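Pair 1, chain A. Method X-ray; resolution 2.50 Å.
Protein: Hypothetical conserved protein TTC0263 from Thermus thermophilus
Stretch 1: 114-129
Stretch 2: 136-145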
# COMPACT_ATOMS: atom_id res chain seq x y z
N ASN A 114 1.58 -10.81 26.89
CA ASN A 114 1.37 -9.45 27.36
C ASN A 114 -0.07 -9.02 27.07
O ASN A 114 -0.43 -8.77 25.91
CB ASN A 114 2.32 -8.48 26.68
CG ASN A 114 2.32 -7.11 27.32
OD1 ASN A 114 1.29 -6.65 27.84
ND2 ASN A 114 3.47 -6.44 27.29
N PRO A 115 -0.92 -8.93 28.10
CA PRO A 115 -2.32 -8.53 27.93
C PRO A 115 -2.52 -7.02 27.84
O PRO A 115 -3.57 -6.55 27.41
CB PRO A 115 -3.01 -9.10 29.17
CG PRO A 115 -1.99 -10.09 29.73
CD PRO A 115 -0.70 -9.43 29.46
N ARG A 116 -1.51 -6.27 28.26
CA ARG A 116 -1.60 -4.82 28.26
C ARG A 116 -0.98 -4.13 27.05
O ARG A 116 -0.65 -2.95 27.12
CB ARG A 116 -0.97 -4.26 29.54
CG ARG A 116 -1.63 -4.70 30.84
CD ARG A 116 -0.83 -4.15 32.01
NE ARG A 116 -0.63 -2.71 31.91
CZ ARG A 116 0.43 -2.05 32.38
NH1 ARG A 116 1.40 -2.72 32.99
NH2 ARG A 116 0.52 -0.74 32.23
N TYR A 117 -0.81 -4.85 25.95
CA TYR A 117 -0.21 -4.26 24.75
C TYR A 117 -1.28 -3.74 23.78
O TYR A 117 -1.99 -4.52 23.13
CB TYR A 117 0.69 -5.29 24.06
CG TYR A 117 1.58 -4.69 22.99
CD1 TYR A 117 2.45 -3.64 23.30
CD2 TYR A 117 1.55 -5.15 21.68
CE1 TYR A 117 3.25 -3.06 22.33
CE2 TYR A 117 2.35 -4.57 20.70
CZ TYR A 117 3.20 -3.52 21.03
OH TYR A 117 3.99 -2.94 20.07
N ALA A 118 -1.38 -2.42 23.68
CA ALA A 118 -2.37 -1.76 22.82
C ALA A 118 -2.46 -2.28 21.39
O ALA A 118 -3.56 -2.59 20.91
CB ALA A 118 -2.12 -0.26 22.80
N PRO A 119 -1.32 -2.37 20.68
CA PRO A 119 -1.32 -2.85 19.30
C PRO A 119 -2.07 -4.17 19.10
O PRO A 119 -2.80 -4.32 18.12
CB PRO A 119 0.16 -2.95 18.98
CG PRO A 119 0.72 -1.79 19.75
CD PRO A 119 0.03 -1.93 21.07
N LEU A 120 -1.90 -5.10 20.03
CA LEU A 120 -2.57 -6.40 19.93
C LEU A 120 -4.07 -6.24 19.88
O LEU A 120 -4.72 -6.76 18.97
CB LEU A 120 -2.20 -7.31 21.11
CG LEU A 120 -0.77 -7.81 21.24
CD1 LEU A 120 -0.69 -8.80 22.40
CD2 LEU A 120 -0.33 -8.49 19.96
N HIS A 121 -4.61 -5.55 20.87
CA HIS A 121 -6.05 -5.32 20.94
C HIS A 121 -6.54 -4.56 19.72
O HIS A 121 -7.67 -4.75 19.26
CB HIS A 121 -6.38 -4.58 22.24
CG HIS A 121 -6.13 -5.40 23.47
ND1 HIS A 121 -6.93 -6.47 23.84
CD2 HIS A 121 -5.14 -5.35 24.39
CE1 HIS A 121 -6.44 -7.04 24.92
NE2 HIS A 121 -5.35 -6.38 25.28
N LEU A 122 -5.68 -3.70 19.18
CA LEU A 122 -6.02 -2.95 17.99
C LEU A 122 -6.15 -3.93 16.83
O LEU A 122 -7.15 -3.93 16.10
CB LEU A 122 -4.93 -1.91 17.68
CG LEU A 122 -5.10 -1.23 16.30
CD1 LEU A 122 -6.52 -0.65 16.19
CD2 LEU A 122 -4.03 -0.17 16.08
N GLN A 123 -5.12 -4.76 16.67
CA GLN A 123 -5.11 -5.76 15.60
C GLN A 123 -6.25 -6.75 15.79
O GLN A 123 -6.90 -7.14 14.83
CB GLN A 123 -3.78 -6.53 15.60
CG GLN A 123 -2.82 -6.10 14.51
CD GLN A 123 -3.42 -6.21 13.12
OE1 GLN A 123 -3.98 -7.24 12.75
NE2 GLN A 123 -3.31 -5.13 12.34
N ARG A 124 -6.49 -7.16 17.03
CA ARG A 124 -7.55 -8.11 17.28
C ARG A 124 -8.88 -7.52 16.83
O ARG A 124 -9.70 -8.22 16.24
CB ARG A 124 -7.60 -8.47 18.77
CG ARG A 124 -8.43 -9.71 19.08
CD ARG A 124 -8.35 -10.09 20.56
NE ARG A 124 -8.96 -9.08 21.43
CZ ARG A 124 -8.92 -9.12 22.76
NH1 ARG A 124 -8.30 -10.14 23.36
NH2 ARG A 124 -9.48 -8.17 23.48
N GLY A 125 -9.08 -6.23 17.08
CA GLY A 125 -10.32 -5.58 16.68
C GLY A 125 -10.45 -5.50 15.17
O GLY A 125 -11.51 -5.73 14.60
N LEU A 126 -9.34 -5.16 14.51
CA LEU A 126 -9.31 -5.06 13.06
C LEU A 126 -9.60 -6.42 12.44
O LEU A 126 -10.17 -6.51 11.35
CB LEU A 126 -7.94 -4.55 12.61
CG LEU A 126 -7.78 -4.10 11.15
CD1 LEU A 126 -6.38 -3.50 10.96
CD2 LEU A 126 -8.00 -5.27 10.20
N VAL A 127 -9.19 -7.48 13.14
CA VAL A 127 -9.41 -8.84 12.66
C VAL A 127 -10.86 -9.27 12.84
O VAL A 127 -11.44 -9.91 11.96
CB VAL A 127 -8.46 -9.84 13.37
CG1 VAL A 127 -8.81 -11.28 12.96
CG2 VAL A 127 -7.01 -9.53 13.00
N TYR A 128 -11.45 -8.94 13.99
CA TYR A 128 -12.85 -9.29 14.22
C TYR A 128 -13.74 -8.58 13.21
O TYR A 128 -14.76 -9.14 12.78
CB TYR A 128 -13.27 -8.88 15.63
CG TYR A 128 -12.87 -9.85 16.70
CD1 TYR A 128 -13.21 -11.21 16.61
CD2 TYR A 128 -12.19 -9.42 17.82
CE1 TYR A 128 -12.87 -12.10 17.61
CE2 TYR A 128 -11.85 -10.31 18.84
CZ TYR A 128 -12.19 -11.65 18.72
OH TYR A 128 -11.84 -12.50 19.73
N ALA A 129 -13.37 -7.36 12.84
CA ALA A 129 -14.15 -6.60 11.86
C ALA A 129 -14.12 -7.31 10.50
O ALA A 129 -15.16 -7.53 9.89
CB ALA A 129 -13.60 -5.19 11.73
N LYS A 136 -17.44 -7.95 18.59
CA LYS A 136 -16.15 -8.22 19.23
C LYS A 136 -15.10 -7.18 18.89
O LYS A 136 -14.20 -6.90 19.69
CB LYS A 136 -15.63 -9.62 18.84
CG LYS A 136 -16.45 -10.80 19.33
CD LYS A 136 -15.60 -12.08 19.27
CE LYS A 136 -16.38 -13.34 19.61
NZ LYS A 136 -17.33 -13.71 18.53
N ALA A 137 -15.20 -6.63 17.68
CA ALA A 137 -14.27 -5.62 17.20
C ALA A 137 -14.28 -4.36 18.07
O ALA A 137 -13.22 -3.84 18.43
CB ALA A 137 -14.60 -5.26 15.76
N GLU A 138 -15.47 -3.89 18.43
CA GLU A 138 -15.62 -2.69 19.24
C GLU A 138 -15.00 -2.85 20.63
O GLU A 138 -14.25 -1.99 21.10
CB GLU A 138 -17.11 -2.33 19.35
CG GLU A 138 -17.42 -1.15 20.28
CD GLU A 138 -18.89 -0.73 20.24
OE1 GLU A 138 -19.22 0.29 20.88
OE2 GLU A 138 -19.70 -1.40 19.58
N ALA A 139 -15.32 -3.97 21.27
CA ALA A 139 -14.80 -4.28 22.59
C ALA A 139 -13.26 -4.31 22.58
O ALA A 139 -12.61 -3.79 23.49
CB ALA A 139 -15.35 -5.62 23.05
N SER A 140 -12.68 -4.93 21.55
CA SER A 140 -11.22 -5.02 21.43
C SER A 140 -10.64 -3.64 21.20
O SER A 140 -9.63 -3.27 21.81
CB SER A 140 -10.83 -5.93 20.27
OG SER A 140 -11.61 -7.11 20.28
N LEU A 141 -11.27 -2.88 20.31
CA LEU A 141 -10.79 -1.53 20.02
C LEU A 141 -10.93 -0.64 21.25
O LEU A 141 -10.02 0.10 21.60
CB LEU A 141 -11.54 -0.94 18.83
CG LEU A 141 -11.19 -1.63 17.51
CD1 LEU A 141 -11.81 -0.87 16.34
CD2 LEU A 141 -9.68 -1.70 17.35
N LYS A 142 -12.08 -0.73 21.92
CA LYS A 142 -12.29 0.06 23.13
C LYS A 142 -11.23 -0.38 24.12
O LYS A 142 -10.66 0.44 24.84
CB LYS A 142 -13.69 -0.17 23.69
CG LYS A 142 -14.75 0.49 22.83
CD LYS A 142 -16.09 0.59 23.50
CE LYS A 142 -17.04 1.40 22.61
NZ LYS A 142 -18.41 1.56 23.18
N GLN A 143 -10.96 -1.68 24.12
CA GLN A 143 -9.95 -2.22 25.01
C GLN A 143 -8.63 -1.56 24.64
O GLN A 143 -7.93 -1.01 25.50
CB GLN A 143 -9.84 -3.74 24.82
CG GLN A 143 -9.73 -4.54 26.11
CD GLN A 143 -8.61 -4.06 27.00
OE1 GLN A 143 -8.63 -2.93 27.51
NE2 GLN A 143 -7.61 -4.92 27.21
N ALA A 144 -8.31 -1.58 23.35
CA ALA A 144 -7.08 -0.96 22.84
C ALA A 144 -6.97 0.47 23.33
O ALA A 144 -5.94 0.87 23.86
CB ALA A 144 -7.07 -0.99 21.31
N LEU A 145 -8.05 1.22 23.14
CA LEU A 145 -8.14 2.63 23.53
C LEU A 145 -7.95 2.83 25.03
O LEU A 145 -7.28 3.76 25.45
CB LEU A 145 -9.51 3.16 23.10
CG LEU A 145 -9.72 4.64 22.79
CD1 LEU A 145 -8.65 5.16 21.83
CD2 LEU A 145 -11.09 4.78 22.18

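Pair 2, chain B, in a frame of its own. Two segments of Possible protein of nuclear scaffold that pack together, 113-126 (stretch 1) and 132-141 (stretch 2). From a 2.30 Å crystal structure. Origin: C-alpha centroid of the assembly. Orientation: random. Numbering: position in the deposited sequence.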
# COMPACT_ATOMS: atom_id res chain seq x y z
N GLU B 113 10.77 17.89 -4.22
CA GLU B 113 10.42 18.60 -2.99
C GLU B 113 8.94 18.91 -2.85
O GLU B 113 8.47 19.19 -1.74
CB GLU B 113 11.26 19.87 -2.87
CG GLU B 113 12.74 19.59 -2.70
CD GLU B 113 13.57 20.85 -2.51
OE1 GLU B 113 13.04 21.95 -2.77
OE2 GLU B 113 14.74 20.73 -2.11
N GLU B 114 8.19 18.87 -3.94
CA GLU B 114 6.74 19.06 -3.84
C GLU B 114 6.16 18.13 -2.78
O GLU B 114 5.39 18.56 -1.92
CB GLU B 114 6.05 18.77 -5.18
CG GLU B 114 6.91 19.02 -6.39
CD GLU B 114 7.47 17.75 -7.00
OE1 GLU B 114 6.68 16.91 -7.47
OE2 GLU B 114 8.71 17.61 -7.03
N PHE B 115 6.56 16.86 -2.84
CA PHE B 115 6.08 15.83 -1.91
C PHE B 115 6.41 16.10 -0.44
O PHE B 115 5.59 15.85 0.44
CB PHE B 115 6.58 14.46 -2.34
CG PHE B 115 5.98 13.99 -3.62
CD1 PHE B 115 4.70 13.45 -3.63
CD2 PHE B 115 6.65 14.15 -4.81
CE1 PHE B 115 4.13 13.03 -4.81
CE2 PHE B 115 6.08 13.76 -6.00
CZ PHE B 115 4.82 13.19 -6.00
N PHE B 116 7.61 16.64 -0.18
CA PHE B 116 8.03 16.99 1.18
C PHE B 116 7.28 18.22 1.72
O PHE B 116 6.81 18.22 2.85
CB PHE B 116 9.54 17.24 1.25
CG PHE B 116 10.37 16.20 0.55
CD1 PHE B 116 10.18 14.85 0.80
CD2 PHE B 116 11.35 16.57 -0.37
CE1 PHE B 116 10.95 13.90 0.16
CE2 PHE B 116 12.12 15.61 -1.01
CZ PHE B 116 11.92 14.28 -0.75
N GLU B 117 7.19 19.27 0.90
CA GLU B 117 6.46 20.49 1.28
C GLU B 117 4.98 20.21 1.50
O GLU B 117 4.36 20.78 2.39
CB GLU B 117 6.64 21.58 0.22
CG GLU B 117 8.08 22.05 0.06
CD GLU B 117 8.58 22.82 1.26
OE1 GLU B 117 7.76 23.13 2.15
OE2 GLU B 117 9.79 23.13 1.31
N SER B 118 4.43 19.32 0.68
CA SER B 118 3.04 18.93 0.80
C SER B 118 2.78 18.23 2.13
O SER B 118 1.86 18.58 2.87
CB SER B 118 2.63 18.02 -0.36
OG SER B 118 1.35 17.47 -0.15
N LEU B 119 3.62 17.24 2.43
CA LEU B 119 3.52 16.47 3.66
C LEU B 119 3.78 17.39 4.85
O LEU B 119 3.11 17.31 5.87
CB LEU B 119 4.54 15.32 3.62
CG LEU B 119 4.33 14.01 4.38
CD1 LEU B 119 5.16 13.96 5.64
CD2 LEU B 119 2.84 13.71 4.68
N LEU B 120 4.76 18.26 4.69
CA LEU B 120 5.06 19.28 5.67
C LEU B 120 3.84 20.20 5.90
O LEU B 120 3.58 20.64 7.02
CB LEU B 120 6.24 20.08 5.15
CG LEU B 120 7.46 20.33 6.02
CD1 LEU B 120 7.57 19.53 7.30
CD2 LEU B 120 8.76 20.46 5.23
N GLY B 121 3.07 20.44 4.85
CA GLY B 121 1.89 21.28 4.97
C GLY B 121 0.86 20.58 5.82
O GLY B 121 0.28 21.17 6.73
N ASP B 122 0.63 19.30 5.52
CA ASP B 122 -0.31 18.47 6.27
C ASP B 122 0.07 18.38 7.74
O ASP B 122 -0.79 18.53 8.62
CB ASP B 122 -0.37 17.06 5.69
CG ASP B 122 -0.99 17.03 4.30
OD1 ASP B 122 -1.60 18.05 3.91
OD2 ASP B 122 -0.87 15.99 3.60
N LEU B 123 1.35 18.14 8.00
CA LEU B 123 1.86 18.04 9.36
C LEU B 123 1.68 19.34 10.15
O LEU B 123 1.19 19.29 11.29
CB LEU B 123 3.32 17.57 9.37
CG LEU B 123 3.51 16.19 8.71
CD1 LEU B 123 4.98 15.91 8.38
CD2 LEU B 123 2.92 15.06 9.55
N CYS B 124 2.08 20.49 9.58
CA CYS B 124 1.90 21.80 10.24
C CYS B 124 0.44 22.00 10.56
O CYS B 124 0.10 22.35 11.67
CB CYS B 124 2.38 22.97 9.38
SG CYS B 124 4.15 23.05 9.16
N THR B 125 -0.40 21.76 9.56
CA THR B 125 -1.85 21.87 9.74
C THR B 125 -2.38 20.97 10.85
O THR B 125 -3.05 21.44 11.77
CB THR B 125 -2.59 21.54 8.44
OG1 THR B 125 -2.28 22.52 7.45
CG2 THR B 125 -4.09 21.50 8.69
N LEU B 126 -2.10 19.67 10.76
CA LEU B 126 -2.60 18.73 11.75
C LEU B 126 -2.05 19.07 13.13
O LEU B 126 -2.64 18.71 14.15
CB LEU B 126 -2.17 17.32 11.37
CG LEU B 126 -2.92 16.67 10.22
CD1 LEU B 126 -2.09 15.53 9.63
CD2 LEU B 126 -4.27 16.18 10.70
N GLU B 132 1.71 28.46 8.65
CA GLU B 132 2.96 27.83 8.19
C GLU B 132 2.68 26.70 7.20
O GLU B 132 3.38 26.54 6.19
CB GLU B 132 3.78 27.30 9.36
CG GLU B 132 5.11 26.66 8.93
CD GLU B 132 5.82 25.91 10.04
OE1 GLU B 132 5.41 26.02 11.22
OE2 GLU B 132 6.81 25.22 9.75
N GLY B 133 1.64 25.91 7.49
CA GLY B 133 1.20 24.86 6.59
C GLY B 133 0.86 25.38 5.21
O GLY B 133 1.31 24.83 4.20
N ILE B 134 0.06 26.44 5.16
CA ILE B 134 -0.30 27.09 3.91
C ILE B 134 0.95 27.45 3.13
O ILE B 134 1.00 27.28 1.91
CB ILE B 134 -1.16 28.35 4.17
CG1 ILE B 134 -2.60 27.94 4.49
CG2 ILE B 134 -1.13 29.29 2.97
CD1 ILE B 134 -3.30 28.87 5.42
N GLY B 135 1.96 27.94 3.85
CA GLY B 135 3.24 28.30 3.25
C GLY B 135 3.93 27.12 2.58
O GLY B 135 4.54 27.28 1.51
N HIS B 136 3.85 25.94 3.20
CA HIS B 136 4.41 24.73 2.56
C HIS B 136 3.55 24.33 1.37
O HIS B 136 4.08 23.97 0.32
CB HIS B 136 4.57 23.58 3.56
CG HIS B 136 5.52 23.88 4.68
ND1 HIS B 136 6.84 24.20 4.46
CD2 HIS B 136 5.33 23.94 6.02
CE1 HIS B 136 7.43 24.43 5.62
NE2 HIS B 136 6.54 24.28 6.58
N TYR B 137 2.23 24.44 1.51
CA TYR B 137 1.34 24.15 0.38
C TYR B 137 1.63 25.06 -0.80
O TYR B 137 1.66 24.62 -1.95
CB TYR B 137 -0.12 24.30 0.77
CG TYR B 137 -0.65 23.28 1.75
CD1 TYR B 137 -0.24 21.94 1.70
CD2 TYR B 137 -1.57 23.66 2.71
CE1 TYR B 137 -0.75 21.01 2.61
CE2 TYR B 137 -2.08 22.75 3.61
CZ TYR B 137 -1.67 21.43 3.56
OH TYR B 137 -2.21 20.57 4.47
N VAL B 138 1.84 26.34 -0.50
CA VAL B 138 2.16 27.31 -1.53
C VAL B 138 3.46 26.92 -2.21
O VAL B 138 3.55 26.90 -3.44
CB VAL B 138 2.28 28.73 -0.95
CG1 VAL B 138 3.00 29.65 -1.93
CG2 VAL B 138 0.91 29.26 -0.61
N ARG B 139 4.48 26.58 -1.41
CA ARG B 139 5.80 26.30 -1.96
C ARG B 139 5.73 25.01 -2.77
O ARG B 139 6.36 24.88 -3.82
CB ARG B 139 6.85 26.25 -0.84
CG ARG B 139 8.29 26.20 -1.33
CD ARG B 139 9.25 26.85 -0.35
NE ARG B 139 8.89 26.57 1.03
CZ ARG B 139 8.56 27.44 1.98
NH1 ARG B 139 8.25 26.94 3.17
NH2 ARG B 139 8.54 28.75 1.80
N SER B 140 4.92 24.07 -2.30
CA SER B 140 4.71 22.82 -3.01
C SER B 140 4.02 23.03 -4.35
O SER B 140 4.43 22.46 -5.38
CB SER B 140 3.88 21.88 -2.17
OG SER B 140 3.54 20.73 -2.93
N PHE B 141 2.94 23.80 -4.32
CA PHE B 141 2.15 24.04 -5.53
C PHE B 141 2.97 24.76 -6.58
O PHE B 141 2.76 24.56 -7.78
CB PHE B 141 0.85 24.79 -5.23
CG PHE B 141 0.03 25.08 -6.45
CD1 PHE B 141 -0.66 24.07 -7.10
CD2 PHE B 141 -0.04 26.37 -6.96
CE1 PHE B 141 -1.41 24.33 -8.23
CE2 PHE B 141 -0.78 26.64 -8.09
CZ PHE B 141 -1.47 25.62 -8.73

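Pairs 1 and 2 are built on the same antiparallel helical hairpin. The helix axes approach to 7.5 Å in both, with angles of 163° and 164° between their N-to-C directions, and 14 central residues superpose with an RMSD of 0.2 Å. The buried surfaces, 575 and 584 Å², are also nearly equal. What differs is the chemistry: pair 1 has no clear hydrogen bond between its helices, whereas pair 2 has three.

The fixed point is a glycine, Gly A125 in pair 1 and Gly B121 in pair 2. Its CA lies 4.0 Å from the CA of Ala A137 in the first and from that of Gly B133 in the second. A CB here would point at the partner helix and clash, with Leu A141 CD2 in one case and with Tyr B137 CE1 in the other. Across from it, Ala A137 brings its CB to 3.3 Å from Gly A125 O. The matching Gly B133 has no such methyl, and an ideal CB there would fall 2.8 Å from Thr B125 OG1; the counterpart of that threonine is Ala A129, whose CB lies 4.2 Å from Ala A137 CB.

Ser A140 and His B136 both act as knobs in the hole around the glycine. The serine is small, with CB 3.6 Å from Gly A125 CA, and its hydroxyl turns back to its own helix, donating to Lys A136 O (OG to O, 2.7 Å). The histidine instead reaches across: ND1 donates to Glu B117 OE1 at 2.7 Å, while Leu B120 CG lies 4.0 Å from the ring centroid, over the face. Leu B120 matches Arg A124, whose NE approaches Ser A140 OG to 3.5 Å.

Glu B117 replaces His A121. Besides accepting from the histidine, it forms a salt bridge with Arg B139 (OE2 to NE, 3.6 Å). His A121 packs its CB 3.7 Å from Ala A144 CA and spends NE2 within its own stretch, donating to Pro A115 O at 2.8 Å. Gln A143, the match of Arg B139, places NE2 over one face of the His A121 ring.

At the next pair of positions, an apolar contact gives way to a polar one. Leu A141 meets Leu A122, CD2 to CD1, at 3.5 Å. Tyr B137, with the same m chi1, lays its ring over Gly B121 CA and extends its hydroxyl to Asp B122, donating to OD1 at 2.7 Å; Ser B118, in place of Leu A122, is among the residues surrounding this ring.

Toward the ends of the contact, Ala A144 sets its CB 3.9 Å from Ala A118 O. The equivalent Ser B140 uses its hydroxyl to bond the corresponding carbonyl, OG to Glu B114 O, at 3.0 Å. At the other end Tyr A128 receives Lys A136 over its ring face, CB 3.5 Å from the centroid. Cys B124 is smaller, and its SG contacts Glu B132 CD at 3.4 Å and the edge of the His B136 ring.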